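Local coordinates for DNA primase (Aquifex aeolicus, PDB 2AU3), which probably synthesises the short RNA primers from which DNA polymerase starts during DNA replication, and carries a bound zinc ion, at residues 247-252 with 292-297. Numbering follows the deposited sequence.
Sequences AILVEG and ILYDGD
Glu251, which follows the parallel-paired part of 247-252, lies over the ring of Tyr294 in 292-297. Its CG, set beside its own backbone N (chi1 -56°), lies 3.5 Å from the Tyr294 ring centroid, a CH-pi contact over the face, offset toward CD1. The chain runs on extended, and chi3 (70°) turns the carboxylate, by the CB end of the ring, to within 18° of the ring plane. There OE2 accepts a straight hydrogen bond from Asp295 N (2.9 Å). The donor stands above the carboxylate plane. On the opposite face of the Tyr294 ring sits Ile292 CG2, while Leu249 CD2 meets the hydroxyl end, 3.3 Å from Tyr294 OH. Where the strands still pair, Leu293 N gives a 2.8 Å bond almost along the C=O axis of Leu249 O. One step on they splay, and a water bridges them, accepting from Glu251 N and donating to Leu293 O, with 2.7 Å between the water oxygen and Leu293 O.

Glu251 OE2 and Asp295 OD2 approach to 3.3 Å, two acceptors with no hydrogen bond between them; Asp297 OD1 lies 5.8 Å from Glu251 OE2, near but not in contact. Such crowding would raise the carboxylates' proton affinity unless cations offset it, consistent with the predicted Mg(2+) roles of all three, the Glu plus Asp-x-Asp acids of a Toprim active site.

Strand 247-249 lies between 267-270 and 289-293 in the mixed Toprim sheet. Helix 298-313 packs on Ile292 and Tyr294, helix 253-261 on Ile248 and Val250, and Asp297 caps the start of the former through Gly300 N.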
loop_
_atom_site.group_PDB
_atom_site.type_symbol
_atom_site.label_atom_id
_atom_site.label_comp_id
_atom_site.label_asym_id
_atom_site.label_seq_id
_atom_site.Cartn_x
_atom_site.Cartn_y
_atom_site.Cartn_z
ATOM N N ALA A 247 12.082 0.995 -7.801
ATOM C CA ALA A 247 11.094 1.382 -6.824
ATOM C C ALA A 247 11.728 2.440 -5.935
ATOM O O ALA A 247 12.944 2.456 -5.771
ATOM C CB ALA A 247 10.672 0.168 -5.976
ATOM N N ILE A 248 10.895 3.288 -5.331
ATOM C CA ILE A 248 11.364 4.214 -4.310
ATOM C C ILE A 248 10.791 3.712 -2.975
ATOM O O ILE A 248 9.622 3.433 -2.908
ATOM C CB ILE A 248 10.884 5.667 -4.610
ATOM C CG1 ILE A 248 11.487 6.176 -5.932
ATOM C CG2 ILE A 248 11.224 6.615 -3.384
ATOM C CD1 ILE A 248 10.681 7.346 -6.633
ATOM N N LEU A 249 11.650 3.513 -1.960
ATOM C CA LEU A 249 11.208 3.127 -0.635
ATOM C C LEU A 249 11.217 4.326 0.286
ATOM O O LEU A 249 12.241 4.985 0.467
ATOM C CB LEU A 249 12.090 1.969 -0.073
ATOM C CG LEU A 249 11.838 1.473 1.364
ATOM C CD1 LEU A 249 10.548 0.642 1.481
ATOM C CD2 LEU A 249 13.087 0.681 1.891
ATOM N N VAL A 250 10.046 4.647 0.831
ATOM C CA VAL A 250 9.913 5.733 1.803
ATOM C C VAL A 250 9.521 5.115 3.131
ATOM O O VAL A 250 9.207 3.919 3.169
ATOM C CB VAL A 250 8.859 6.814 1.355
ATOM C CG1 VAL A 250 9.295 7.508 0.060
ATOM C CG2 VAL A 250 7.453 6.210 1.189
ATOM N N GLU A 251 9.529 5.900 4.216
ATOM C CA GLU A 251 9.398 5.318 5.561
ATOM C C GLU A 251 8.001 4.902 5.949
ATOM O O GLU A 251 7.826 3.912 6.671
ATOM C CB GLU A 251 9.935 6.260 6.645
ATOM C CG GLU A 251 11.380 6.681 6.435
ATOM C CD GLU A 251 12.029 7.288 7.681
ATOM O OE1 GLU A 251 12.273 6.533 8.651
ATOM O OE2 GLU A 251 12.328 8.510 7.665
ATOM N N GLY A 252 7.001 5.681 5.552
ATOM C CA GLY A 252 5.643 5.448 6.022
ATOM C C GLY A 252 4.574 5.873 5.022
ATOM O O GLY A 252 4.901 6.379 3.944
ATOM N N ILE A 292 16.229 4.550 -1.765
ATOM C CA ILE A 292 15.695 4.658 -0.413
ATOM C C ILE A 292 15.687 6.141 -0.075
ATOM O O ILE A 292 16.687 6.844 -0.278
ATOM C CB ILE A 292 16.542 3.892 0.624
ATOM C CG1 ILE A 292 16.907 2.506 0.146
ATOM C CG2 ILE A 292 15.823 3.820 2.001
ATOM C CD1 ILE A 292 17.990 1.893 1.005
ATOM N N LEU A 293 14.546 6.606 0.416
ATOM C CA LEU A 293 14.343 8.017 0.648
ATOM C C LEU A 293 13.720 8.216 1.986
ATOM O O LEU A 293 12.485 8.265 2.107
ATOM C CB LEU A 293 13.433 8.590 -0.449
ATOM C CG LEU A 293 13.058 10.076 -0.382
ATOM C CD1 LEU A 293 14.222 10.998 -0.727
ATOM C CD2 LEU A 293 11.921 10.323 -1.315
ATOM N N TYR A 294 14.557 8.295 3.014
ATOM C CA TYR A 294 14.077 8.436 4.366
ATOM C C TYR A 294 14.335 9.891 4.792
ATOM O O TYR A 294 14.911 10.669 4.029
ATOM C CB TYR A 294 14.790 7.433 5.280
ATOM C CG TYR A 294 14.317 5.966 5.161
ATOM C CD1 TYR A 294 13.379 5.567 4.194
ATOM C CD2 TYR A 294 14.827 4.994 6.019
ATOM C CE1 TYR A 294 12.966 4.240 4.108
ATOM C CE2 TYR A 294 14.409 3.673 5.950
ATOM C CZ TYR A 294 13.495 3.303 4.981
ATOM O OH TYR A 294 13.108 1.995 4.929
ATOM N N ASP A 295 13.867 10.272 5.972
ATOM C CA ASP A 295 14.048 11.645 6.451
ATOM C C ASP A 295 15.519 12.092 6.457
ATOM O O ASP A 295 16.423 11.308 6.743
ATOM C CB ASP A 295 13.459 11.798 7.858
ATOM C CG ASP A 295 11.956 11.673 7.883
ATOM O OD1 ASP A 295 11.312 11.822 6.812
ATOM O OD2 ASP A 295 11.324 11.431 8.947
ATOM N N GLY A 296 15.742 13.374 6.190
ATOM C CA GLY A 296 17.072 13.948 6.220
ATOM C C GLY A 296 17.478 14.334 7.633
ATOM O O GLY A 296 17.720 15.503 7.937
ATOM N N ASP A 297 17.528 13.347 8.516
ATOM C CA ASP A 297 18.105 13.566 9.832
ATOM C C ASP A 297 18.854 12.307 10.260
ATOM O O ASP A 297 18.906 11.321 9.513
ATOM C CB ASP A 297 17.051 14.053 10.847
ATOM C CG ASP A 297 15.973 13.020 11.150
ATOM O OD1 ASP A 297 16.045 11.869 10.656
ATOM O OD2 ASP A 297 15.026 13.266 11.936
HETATM O O HOH W 1 10.497 8.610 3.833
#